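Local atomic coordinates of disulphide isomerase (Xylella fastidiosa, PDB entry 3FK8), a protein that probably catalyses thiol-disulphide exchange, rearranging protein disulphide bonds as its thioredoxin-fold relatives do. Residues A[8-13]-A[74-79]; A[32-37]-A[82-87]; A[48-51]-A[55-58]; A[88-93]-A[107-112]. All coordinates share one frame; numbering follows the deposited sequence.

Contact 1: A[8-13]-A[74-79]; sequences YDEHAD and FDRNLE
The two backbones keep well apart, Glu-10 and Arg-76 coming closest with their CA atoms 8.7 Å from each other, and only long side chains can span such a gap. Glu-10 sits in a type I beta turn from Asp-9 to Ala-12, closed by the bond from Ala-12 N to Asp-9 O; within it Asp-9 OD1 accepts from His-11 N at 3.0 Å, an Asx turn that suits an aspartate at the head of a tight bend. From this turn Glu-10 reaches out to Arg-76 in a salt bridge, OE1 lying 3.3 Å from NH1 in one of the two modelled arginine conformers. The same Glu-10 OE1 stands 3.5 Å from Arg-76 NH2, and the carboxylate and guanidinium planes are 44° apart, so the pair is skewed and no flat two-pronged bridge forms. In this thioredoxin fold the salt bridge joins the loop before helix 14-28 to the loop that enters helix 78-83, at the surface. Arg-76 carries its chain extended from CG to NE, which takes the guanidinium across to the turn. Its NH1 also forms a salt bridge with Asp-70, at the end of strand 65-70. Two acids therefore share one cation, which would be expected to favour its charged form. Glu-10 OE2 accepts a hydrogen bond from Asn-39 ND2.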
loop_
_atom_site.group_PDB
_atom_site.type_symbol
_atom_site.label_atom_id
_atom_site.label_comp_id
_atom_site.label_asym_id
_atom_site.label_seq_id
_atom_site.Cartn_x
_atom_site.Cartn_y
_atom_site.Cartn_z
ATOM N N TYR A 8 0.400 10.685 1.524
ATOM C CA TYR A 8 0.376 10.543 0.079
ATOM C C TYR A 8 0.927 11.784 -0.604
ATOM O O TYR A 8 0.629 12.917 -0.208
ATOM C CB TYR A 8 -1.050 10.233 -0.383
ATOM C CG TYR A 8 -1.493 8.858 0.094
ATOM C CD1 TYR A 8 -1.281 7.741 -0.684
ATOM C CD2 TYR A 8 -2.050 8.696 1.349
ATOM C CE1 TYR A 8 -1.644 6.496 -0.236
ATOM C CE2 TYR A 8 -2.394 7.438 1.820
ATOM C CZ TYR A 8 -2.198 6.352 1.017
ATOM O OH TYR A 8 -2.535 5.102 1.463
ATOM N N ASP A 9 1.678 11.547 -1.669
ATOM C CA ASP A 9 2.258 12.634 -2.425
ATOM C C ASP A 9 1.392 12.865 -3.635
ATOM O O ASP A 9 1.416 12.092 -4.606
ATOM C CB ASP A 9 3.687 12.294 -2.853
ATOM C CG ASP A 9 4.379 13.424 -3.628
ATOM O OD1 ASP A 9 3.753 14.493 -3.864
ATOM O OD2 ASP A 9 5.559 13.199 -3.994
ATOM N N GLU A 10 0.603 13.931 -3.574
ATOM C CA GLU A 10 -0.362 14.229 -4.605
ATOM C C GLU A 10 0.270 14.648 -5.942
ATOM O O GLU A 10 -0.409 14.663 -6.966
ATOM C CB GLU A 10 -1.345 15.279 -4.089
ATOM C CG GLU A 10 -2.043 14.772 -2.800
ATOM C CD GLU A 10 -3.125 15.668 -2.204
ATOM O OE1 GLU A 10 -3.579 16.633 -2.858
ATOM O OE2 GLU A 10 -3.533 15.381 -1.059
ATOM N N HIS A 11 1.574 14.925 -5.918
ATOM C CA HIS A 11 2.330 15.370 -7.080
ATOM C C HIS A 11 3.170 14.284 -7.707
ATOM O O HIS A 11 3.753 14.520 -8.785
ATOM C CB HIS A 11 3.228 16.571 -6.698
ATOM C CG HIS A 11 2.459 17.703 -6.122
ATOM N ND1 HIS A 11 1.436 18.307 -6.812
ATOM C CD2 HIS A 11 2.421 18.198 -4.863
ATOM C CE1 HIS A 11 0.867 19.209 -6.034
ATOM N NE2 HIS A 11 1.443 19.157 -4.845
ATOM N N ALA A 12 3.231 13.107 -7.061
ATOM C CA ALA A 12 4.091 12.049 -7.556
ATOM C C ALA A 12 3.624 11.518 -8.916
ATOM O O ALA A 12 2.422 11.473 -9.223
ATOM C CB ALA A 12 4.155 10.927 -6.535
ATOM N N ASP A 13 4.596 11.087 -9.718
ATOM C CA ASP A 13 4.376 10.322 -10.932
ATOM C C ASP A 13 4.276 8.870 -10.463
ATOM O O ASP A 13 5.285 8.191 -10.328
ATOM C CB ASP A 13 5.553 10.578 -11.907
ATOM C CG ASP A 13 5.520 9.695 -13.132
ATOM O OD1 ASP A 13 4.620 8.800 -13.278
ATOM O OD2 ASP A 13 6.471 9.886 -13.969
ATOM N N PHE A 74 -11.102 9.589 -5.254
ATOM C CA PHE A 74 -11.385 8.582 -6.264
ATOM C C PHE A 74 -11.331 9.189 -7.673
ATOM O O PHE A 74 -12.198 8.901 -8.519
ATOM C CB PHE A 74 -12.712 7.838 -6.009
ATOM C CG PHE A 74 -12.727 7.136 -4.696
ATOM C CD1 PHE A 74 -12.099 5.890 -4.588
ATOM C CD2 PHE A 74 -13.364 7.681 -3.582
ATOM C CE1 PHE A 74 -12.089 5.219 -3.380
ATOM C CE2 PHE A 74 -13.345 6.970 -2.375
ATOM C CZ PHE A 74 -12.707 5.749 -2.295
ATOM N N ASP A 75 -10.273 9.973 -7.949
ATOM C CA ASP A 75 -10.196 10.682 -9.217
ATOM C C ASP A 75 -8.758 10.894 -9.655
ATOM O O ASP A 75 -8.510 11.704 -10.530
ATOM C CB ASP A 75 -10.987 12.006 -9.167
ATOM C CG ASP A 75 -10.474 12.989 -8.096
ATOM O OD1 ASP A 75 -9.429 12.747 -7.423
ATOM O OD2 ASP A 75 -11.172 14.020 -7.875
ATOM N N ARG A 76 -7.809 10.163 -9.078
ATOM C CA ARG A 76 -6.407 10.247 -9.505
ATOM C C ARG A 76 -5.869 8.835 -9.599
ATOM O O ARG A 76 -6.242 7.972 -8.824
ATOM C CB ARG A 76 -5.584 11.021 -8.488
ATOM C CG ARG A 76 -5.870 12.501 -8.436
ATOM C CD ARG A 76 -5.294 13.056 -7.152
ATOM N NE ARG A 76 -5.702 14.429 -6.854
ATOM C CZ ARG A 76 -5.520 14.984 -5.658
ATOM N NH1 ARG A 76 -4.976 14.292 -4.671
ATOM N NH2 ARG A 76 -5.892 16.231 -5.437
ATOM N N ASN A 77 -4.980 8.595 -10.558
ATOM C CA ASN A 77 -4.320 7.301 -10.711
ATOM C C ASN A 77 -5.274 6.126 -10.821
ATOM O O ASN A 77 -4.933 4.998 -10.484
ATOM C CB ASN A 77 -3.314 7.083 -9.574
ATOM C CG ASN A 77 -2.164 8.025 -9.636
ATOM O OD1 ASN A 77 -1.821 8.715 -8.631
ATOM N ND2 ASN A 77 -1.585 8.135 -10.787
ATOM N N LEU A 78 -6.470 6.377 -11.363
ATOM C CA LEU A 78 -7.436 5.285 -11.400
ATOM C C LEU A 78 -7.005 4.178 -12.339
ATOM O O LEU A 78 -7.318 3.009 -12.112
ATOM C CB LEU A 78 -8.802 5.832 -11.830
ATOM C CG LEU A 78 -9.420 6.867 -10.889
ATOM C CD1 LEU A 78 -10.789 7.217 -11.442
ATOM C CD2 LEU A 78 -9.511 6.330 -9.471
ATOM N N GLU A 79 -6.307 4.512 -13.406
ATOM C CA GLU A 79 -5.867 3.486 -14.325
ATOM C C GLU A 79 -4.788 2.603 -13.714
ATOM O O GLU A 79 -4.629 1.469 -14.111
ATOM C CB GLU A 79 -5.437 4.082 -15.643
ATOM C CG GLU A 79 -4.081 4.691 -15.655
ATOM C CD GLU A 79 -3.903 5.984 -14.904
ATOM O OE1 GLU A 79 -4.887 6.599 -14.387
ATOM O OE2 GLU A 79 -2.722 6.416 -14.863
#

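Contact 2: A[32-37]-A[82-87]; sequences TLLVFG and QAYGDP
Leu-34 and Phe-36, on the same side of strand 32-37, both send their CB atoms toward the 82-87 segment, and each meets one ring there; Leu-33 and Val-35 alternate with them and serve the other side of the sheet. Leu-34 comes first. Its CD1 methyl sits over the centre of one face of the Tyr-84 ring, 4.0 Å from the centroid and only 11° off the ring normal, a CH-pi contact, and the two side chains cross at about a right angle. Leu-34 CD1 is the branch that does this, nearest to Tyr-84 CG at 3.9 Å, because chi2 of -175° carries it outward from the strand. A branched aliphatic chain suits the spot: it offers a methyl to the ring while also packing on Val-67 and Ile-69 of the neighbouring strand. Two residues on, Phe-36 exchanges the roles and supplies the aromatic face. Pro-87 CG lies above the Phe-36 ring, offset toward its rim, 3.9 Å from the centroid and 22° off the normal. The nearest ring atom is Phe-36 CE2, with Pro-87 CG 3.6 Å away. Proline is a compact ring whose CG methylene presents C-H groups to the aromatic face, and it packs on Ala-94 and Val-96 as well. In the thioredoxin fold these contacts fasten the loop after helix 78-83 across a face of the central sheet. With carbon-to-ring contacts alone linking the two segments, their attachment is dispersive and apolar, and depends on close fit within the core.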
loop_
_atom_site.group_PDB
_atom_site.type_symbol
_atom_site.label_atom_id
_atom_site.label_comp_id
_atom_site.label_asym_id
_atom_site.label_seq_id
_atom_site.Cartn_x
_atom_site.Cartn_y
_atom_site.Cartn_z
ATOM N N THR A 32 6.722 -6.314 -3.881
ATOM C CA THR A 32 6.416 -4.897 -3.752
ATOM C C THR A 32 5.001 -4.727 -3.210
ATOM O O THR A 32 4.074 -5.419 -3.631
ATOM C CB THR A 32 6.532 -4.216 -5.103
ATOM O OG1 THR A 32 7.871 -4.360 -5.567
ATOM C CG2 THR A 32 6.158 -2.716 -5.037
ATOM N N LEU A 33 4.855 -3.829 -2.248
ATOM C CA LEU A 33 3.580 -3.480 -1.674
ATOM C C LEU A 33 3.123 -2.138 -2.236
ATOM O O LEU A 33 3.798 -1.129 -2.075
ATOM C CB LEU A 33 3.806 -3.357 -0.191
ATOM C CG LEU A 33 2.663 -3.001 0.685
ATOM C CD1 LEU A 33 1.620 -4.124 0.618
ATOM C CD2 LEU A 33 3.106 -2.773 2.135
ATOM N N LEU A 34 2.017 -2.174 -2.951
ATOM C CA LEU A 34 1.378 -0.954 -3.442
ATOM C C LEU A 34 0.228 -0.585 -2.487
ATOM O O LEU A 34 -0.661 -1.416 -2.254
ATOM C CB LEU A 34 0.800 -1.197 -4.811
ATOM C CG LEU A 34 1.710 -1.703 -5.915
ATOM C CD1 LEU A 34 1.019 -1.789 -7.264
ATOM C CD2 LEU A 34 2.962 -0.846 -6.005
ATOM N N VAL A 35 0.286 0.620 -1.942
ATOM C CA VAL A 35 -0.719 1.073 -0.979
ATOM C C VAL A 35 -1.491 2.198 -1.604
ATOM O O VAL A 35 -0.938 3.279 -1.872
ATOM C CB VAL A 35 -0.102 1.545 0.365
ATOM C CG1 VAL A 35 -1.204 1.842 1.346
ATOM C CG2 VAL A 35 0.891 0.487 0.892
ATOM N N PHE A 36 -2.764 1.933 -1.915
ATOM C CA PHE A 36 -3.644 2.938 -2.554
ATOM C C PHE A 36 -4.465 3.658 -1.492
ATOM O O PHE A 36 -5.136 3.023 -0.678
ATOM C CB PHE A 36 -4.595 2.238 -3.508
ATOM C CG PHE A 36 -3.937 1.642 -4.719
ATOM C CD1 PHE A 36 -3.969 2.333 -5.949
ATOM C CD2 PHE A 36 -3.290 0.405 -4.668
ATOM C CE1 PHE A 36 -3.360 1.767 -7.080
ATOM C CE2 PHE A 36 -2.696 -0.141 -5.825
ATOM C CZ PHE A 36 -2.737 0.518 -6.986
ATOM N N GLY A 37 -4.473 4.989 -1.519
ATOM C CA GLY A 37 -5.199 5.728 -0.504
ATOM C C GLY A 37 -5.172 7.202 -0.832
ATOM O O GLY A 37 -4.830 7.608 -1.960
ATOM N N GLN A 82 -6.761 0.161 -11.815
ATOM C CA GLN A 82 -7.345 -0.816 -12.746
ATOM C C GLN A 82 -6.313 -1.826 -13.228
ATOM O O GLN A 82 -6.631 -2.994 -13.415
ATOM C CB GLN A 82 -7.969 -0.104 -13.928
ATOM C CG GLN A 82 -9.225 0.675 -13.567
ATOM C CD GLN A 82 -9.790 1.386 -14.779
ATOM O OE1 GLN A 82 -9.093 2.122 -15.463
ATOM N NE2 GLN A 82 -11.075 1.168 -15.038
ATOM N N ALA A 83 -5.059 -1.391 -13.417
ATOM C CA ALA A 83 -4.016 -2.255 -13.971
ATOM C C ALA A 83 -3.663 -3.398 -13.034
ATOM O O ALA A 83 -3.206 -4.436 -13.463
ATOM C CB ALA A 83 -2.760 -1.440 -14.293
ATOM N N TYR A 84 -3.862 -3.141 -11.730
ATOM C CA TYR A 84 -3.397 -4.029 -10.672
ATOM C C TYR A 84 -4.566 -4.663 -9.953
ATOM O O TYR A 84 -4.434 -5.110 -8.807
ATOM C CB TYR A 84 -2.408 -3.299 -9.723
ATOM C CG TYR A 84 -1.076 -3.129 -10.320
ATOM C CD1 TYR A 84 -0.174 -4.186 -10.367
ATOM C CD2 TYR A 84 -0.686 -1.924 -10.910
ATOM C CE1 TYR A 84 1.054 -4.049 -10.999
ATOM C CE2 TYR A 84 0.581 -1.775 -11.529
ATOM C CZ TYR A 84 1.463 -2.830 -11.536
ATOM O OH TYR A 84 2.650 -2.695 -12.227
ATOM N N GLY A 85 -5.702 -4.759 -10.640
ATOM C CA GLY A 85 -6.801 -5.566 -10.150
ATOM C C GLY A 85 -7.887 -4.852 -9.372
ATOM O O GLY A 85 -8.616 -5.508 -8.606
ATOM N N ASP A 86 -8.038 -3.543 -9.598
ATOM C CA ASP A 86 -9.080 -2.720 -8.958
ATOM C C ASP A 86 -9.103 -2.780 -7.451
ATOM O O ASP A 86 -10.190 -2.903 -6.900
ATOM C CB ASP A 86 -10.457 -3.072 -9.511
ATOM C CG ASP A 86 -10.579 -2.791 -10.977
ATOM O OD1 ASP A 86 -10.402 -1.619 -11.379
ATOM O OD2 ASP A 86 -10.901 -3.742 -11.725
ATOM N N PRO A 87 -7.960 -2.666 -6.778
ATOM C CA PRO A 87 -7.956 -2.829 -5.326
ATOM C C PRO A 87 -8.875 -1.817 -4.609
ATOM O O PRO A 87 -9.369 -2.120 -3.537
ATOM C CB PRO A 87 -6.478 -2.541 -4.963
ATOM C CG PRO A 87 -5.952 -1.753 -6.112
ATOM C CD PRO A 87 -6.600 -2.363 -7.275
#

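Contact 3: A[48-51]-A[55-58]; sequences DKSL and KNTA
The flat amide of Asn-56 points its ND2 at the C-terminal turn of helix 42-51, where Asn-56 ND2 donates to Ser-50 O at 3.1 Å; the acceptor is tilted from the amide plane. Seen from the carbonyl, the donor stands well above the plane, 68° out of it, and the N-H...O angle is 140°, so the bond is noticeably bent. This is a junction between two successive helices in the thioredoxin fold: helix 42-51, at whose start the CxxC sequence lies, ends here, and helix 54-63 sets off after a short turn. A backbone carbonyl near the end of a helix can be left without its usual donor, and asparagine suits the place because it supplies an N-H from a short side chain with few torsions to fix. CG lies beside the backbone N (chi1 -66°), which sends the amide toward the preceding helix. Ser-50 OG, 3.1 Å from Asn-56 ND2, is hydrogen-bonded to Asp-121, tying the junction to helix 121-132. On that same helix Ile-124 packs against Leu-51, whose CD2 meets Asn-56 CB at 4.3 Å. Thr-57 hydrogen-bonds through its hydroxyl to Asn-53 O, and its OG1 rests 3.3 Å from Leu-51 O.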
loop_
_atom_site.group_PDB
_atom_site.type_symbol
_atom_site.label_atom_id
_atom_site.label_comp_id
_atom_site.label_asym_id
_atom_site.label_seq_id
_atom_site.Cartn_x
_atom_site.Cartn_y
_atom_site.Cartn_z
ATOM N N ASP A 48 -1.112 4.453 7.757
ATOM C CA ASP A 48 0.234 4.980 7.632
ATOM C C ASP A 48 0.887 5.181 8.992
ATOM O O ASP A 48 2.074 4.829 9.171
ATOM C CB ASP A 48 0.221 6.286 6.865
ATOM C CG ASP A 48 1.610 6.743 6.489
ATOM O OD1 ASP A 48 2.201 6.105 5.599
ATOM O OD2 ASP A 48 2.078 7.695 7.124
ATOM N N LYS A 49 0.136 5.727 9.957
ATOM C CA LYS A 49 0.706 5.965 11.278
ATOM C C LYS A 49 1.145 4.643 11.907
ATOM O O LYS A 49 2.222 4.549 12.505
ATOM C CB LYS A 49 -0.321 6.694 12.136
ATOM C CG LYS A 49 0.132 6.971 13.541
ATOM C CD LYS A 49 -0.956 7.596 14.354
ATOM C CE LYS A 49 -0.357 8.094 15.690
ATOM N NZ LYS A 49 -1.387 8.622 16.649
ATOM N N SER A 50 0.319 3.609 11.825
ATOM C CA SER A 50 0.710 2.314 12.349
ATOM C C SER A 50 1.914 1.697 11.665
ATOM O O SER A 50 2.804 1.147 12.323
ATOM C CB SER A 50 -0.485 1.365 12.248
ATOM O OG SER A 50 -0.196 0.154 12.933
ATOM N N LEU A 51 1.966 1.787 10.338
ATOM C CA LEU A 51 3.081 1.234 9.603
ATOM C C LEU A 51 4.391 1.940 9.896
ATOM O O LEU A 51 5.435 1.351 9.676
ATOM C CB LEU A 51 2.807 1.173 8.091
ATOM C CG LEU A 51 1.688 0.175 7.704
ATOM C CD1 LEU A 51 1.532 0.197 6.202
ATOM C CD2 LEU A 51 1.973 -1.250 8.236
ATOM N N LYS A 55 8.001 -1.535 15.347
ATOM C CA LYS A 55 7.761 -2.974 15.039
ATOM C C LYS A 55 7.289 -3.153 13.596
ATOM O O LYS A 55 7.785 -3.995 12.843
ATOM C CB LYS A 55 6.726 -3.581 15.985
ATOM C CG LYS A 55 6.387 -4.999 15.730
ATOM C CD LYS A 55 5.584 -5.592 16.894
ATOM C CE LYS A 55 5.196 -7.046 16.582
ATOM N NZ LYS A 55 4.599 -7.646 17.812
ATOM N N ASN A 56 6.357 -2.314 13.190
ATOM C CA ASN A 56 5.774 -2.501 11.889
ATOM C C ASN A 56 6.721 -2.041 10.773
ATOM O O ASN A 56 6.769 -2.644 9.705
ATOM C CB ASN A 56 4.408 -1.815 11.793
ATOM C CG ASN A 56 3.377 -2.447 12.697
ATOM O OD1 ASN A 56 3.622 -3.520 13.265
ATOM N ND2 ASN A 56 2.192 -1.802 12.827
ATOM N N THR A 57 7.467 -0.967 11.003
ATOM C CA THR A 57 8.488 -0.475 10.037
ATOM C C THR A 57 9.478 -1.596 9.756
ATOM O O THR A 57 9.868 -1.792 8.608
ATOM C CB THR A 57 9.333 0.708 10.603
ATOM O OG1 THR A 57 8.521 1.860 10.634
ATOM C CG2 THR A 57 10.562 1.022 9.711
ATOM N N ALA A 58 9.924 -2.295 10.805
ATOM C CA ALA A 58 10.921 -3.319 10.633
ATOM C C ALA A 58 10.359 -4.449 9.817
ATOM O O ALA A 58 11.040 -4.950 8.923
ATOM C CB ALA A 58 11.398 -3.858 12.014
#

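Contact 4: A[88-93]-A[107-112]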
loop_
_atom_site.group_PDB
_atom_site.type_symbol
_atom_site.label_atom_id
_atom_site.label_comp_id
_atom_site.label_asym_id
_atom_site.label_seq_id
_atom_site.Cartn_x
_atom_site.Cartn_y
_atom_site.Cartn_z
ATOM N N ILE A 88 -9.053 -0.620 -5.164
ATOM C CA ILE A 88 -9.785 0.428 -4.449
ATOM C C ILE A 88 -11.277 0.302 -4.573
ATOM O O ILE A 88 -12.009 1.001 -3.887
ATOM C CB ILE A 88 -9.384 1.853 -4.895
ATOM C CG1 ILE A 88 -9.907 2.192 -6.303
ATOM C CG2 ILE A 88 -7.889 2.002 -4.745
ATOM C CD1 ILE A 88 -9.513 3.570 -6.783
ATOM N N GLN A 89 -11.761 -0.560 -5.461
ATOM C CA GLN A 89 -13.226 -0.564 -5.667
ATOM C C GLN A 89 -13.977 -1.089 -4.445
ATOM O O GLN A 89 -15.144 -0.829 -4.252
ATOM C CB GLN A 89 -13.583 -1.190 -7.037
ATOM C CG GLN A 89 -13.118 -0.305 -8.253
ATOM C CD GLN A 89 -13.597 -0.755 -9.646
ATOM O OE1 GLN A 89 -14.155 -1.839 -9.825
ATOM N NE2 GLN A 89 -13.331 0.093 -10.650
ATOM N N ASP A 90 -13.240 -1.732 -3.584
ATOM C CA ASP A 90 -13.714 -2.328 -2.449
ATOM C C ASP A 90 -13.426 -1.485 -1.169
ATOM O O ASP A 90 -13.680 -1.956 -0.058
ATOM C CB ASP A 90 -13.107 -3.759 -2.452
ATOM C CG ASP A 90 -13.598 -4.601 -3.643
ATOM O OD1 ASP A 90 -14.826 -4.766 -3.805
ATOM O OD2 ASP A 90 -12.774 -5.089 -4.447
ATOM N N GLY A 91 -12.923 -0.237 -1.359
ATOM C CA GLY A 91 -12.604 0.749 -0.322
ATOM C C GLY A 91 -11.103 1.048 -0.227
ATOM O O GLY A 91 -10.286 0.236 -0.669
ATOM N N ILE A 92 -10.772 2.173 0.403
ATOM C CA ILE A 92 -9.399 2.538 0.740
ATOM C C ILE A 92 -9.227 2.659 2.253
ATOM O O ILE A 92 -10.182 2.922 2.980
ATOM C CB ILE A 92 -8.919 3.847 0.003
ATOM C CG1 ILE A 92 -9.871 5.001 0.323
ATOM C CG2 ILE A 92 -8.747 3.595 -1.506
ATOM C CD1 ILE A 92 -9.283 6.342 -0.118
ATOM N N PRO A 93 -8.000 2.445 2.751
ATOM C CA PRO A 93 -6.806 2.045 1.994
ATOM C C PRO A 93 -6.927 0.653 1.473
ATOM O O PRO A 93 -7.640 -0.169 2.033
ATOM C CB PRO A 93 -5.679 2.159 3.042
ATOM C CG PRO A 93 -6.400 1.914 4.351
ATOM C CD PRO A 93 -7.739 2.565 4.195
ATOM N N THR A 107 -4.442 -9.021 -3.731
ATOM C CA THR A 107 -5.047 -7.716 -3.677
ATOM C C THR A 107 -6.128 -7.740 -2.564
ATOM O O THR A 107 -6.800 -8.759 -2.363
ATOM C CB THR A 107 -5.649 -7.379 -5.078
ATOM O OG1 THR A 107 -4.609 -7.242 -6.073
ATOM C CG2 THR A 107 -6.431 -6.132 -5.037
ATOM N N THR A 108 -6.359 -6.627 -1.900
ATOM C CA THR A 108 -7.492 -6.562 -0.951
ATOM C C THR A 108 -8.729 -6.292 -1.751
ATOM O O THR A 108 -8.847 -5.246 -2.292
ATOM C CB THR A 108 -7.269 -5.528 0.103
ATOM O OG1 THR A 108 -6.874 -4.293 -0.518
ATOM C CG2 THR A 108 -6.142 -5.987 1.034
ATOM N N LYS A 109 -9.632 -7.268 -1.861
ATOM C CA LYS A 109 -10.840 -7.123 -2.649
ATOM C C LYS A 109 -12.106 -7.091 -1.790
ATOM O O LYS A 109 -13.196 -7.203 -2.330
ATOM C CB LYS A 109 -10.912 -8.255 -3.689
ATOM C CG LYS A 109 -9.930 -8.033 -4.813
ATOM C CD LYS A 109 -10.082 -6.624 -5.380
ATOM C CE LYS A 109 -11.198 -6.594 -6.423
ATOM N NZ LYS A 109 -11.549 -5.207 -6.832
ATOM N N GLY A 110 -11.986 -7.039 -0.456
ATOM C CA GLY A 110 -13.144 -7.059 0.442
ATOM C C GLY A 110 -13.040 -5.994 1.458
ATOM O O GLY A 110 -13.622 -6.107 2.526
ATOM N N GLY A 111 -12.280 -4.927 1.138
ATOM C CA GLY A 111 -12.200 -3.828 2.076
ATOM C C GLY A 111 -11.540 -4.261 3.370
ATOM O O GLY A 111 -11.809 -3.699 4.430
ATOM N N GLU A 112 -10.583 -5.199 3.259
ATOM C CA GLU A 112 -9.849 -5.736 4.425
ATOM C C GLU A 112 -9.243 -4.654 5.318
ATOM O O GLU A 112 -9.181 -4.808 6.534
ATOM C CB GLU A 112 -8.727 -6.673 3.969
ATOM C CG GLU A 112 -9.204 -8.025 3.489
ATOM C CD GLU A 112 -9.503 -8.100 1.989
ATOM O OE1 GLU A 112 -9.822 -7.067 1.351
ATOM O OE2 GLU A 112 -9.532 -9.247 1.464
HETATM O O HOH W 1 -10.352 -2.993 -0.438
HETATM O O HOH W 2 -8.782 -2.719 1.936
#
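Lys-109 NZ donates to Asp-90 OD2 at 2.7 Å in one of two modelled lysine conformers, a salt bridge in which the ammonium meets the oxygen nearly along its C-O axis. The lysine chain must fold to get there: bends at chi2 (-51°) and chi3 (-85°) curl it back to the Asp-90 carboxylate. Asp-90 OD2 also lies 3.0 Å from Lys-109 O, an approach of two acceptors that the ammonium would be expected to offset. Lys-109 NZ is hydrogen-bonded to Asp-86 O as well, so the cation ties together two points of the loop before strand 94-98. A long, flexible base suits this reach, while a short acid places its charge close to its own turn, in which Gly-91 N bonds to Ile-88 O at 3.0 Å. Water 2 donates to Pro-93 O at 2.8 Å and makes a weak bond with Thr-108 OG1, whose stronger partner is Val-95 N. Pro-93 follows a cis peptide bond, the cis-proline characteristic of the thioredoxin fold, and packs on Cys-44 and Leu-47 of the helix at whose start the CxxC sequence lies; Ile-92 before it touches Cys-41 and Cys-44, beside the probable redox site. Within 107-112, Gly-110 N donates to Glu-112 OE1 at 2.8 Å, pinning the bend that holds Gly-111. Where the backbones come closest, Asp-90 O lies 3.2 Å from Gly-111 CA, and glycine fits because a side chain there would strike that oxygen; its positive phi (64°) favours glycine too. Gly-91 likewise has backbone angles that call for glycine.

How the contacts relate
All four contacts belong to one thioredoxin fold. Contacts 1 and 2, with centres about 12 Å apart, share helix 78-83 and cross along the chain; Tyr-8 OH of contact 1 packs against strand 32-37. Contact 3 is nested within both of them, at the junction of helices 42-51 and 54-63, with its centre about 22 Å from that of contact 1 and on the opposite side of the chain's centre. Contact 4 follows in series after contacts 1 and 2. Its centre is about 9 Å from that of contact 2, which it touches through the loop after helix 78-83, while Ile-88 and Ile-92 touch Phe-74 of contact 1. Contacts 1, 2 and 4 thus form a continuous run of packing from strand 32-37 outward, leading to the cis-proline loop and the probable redox site.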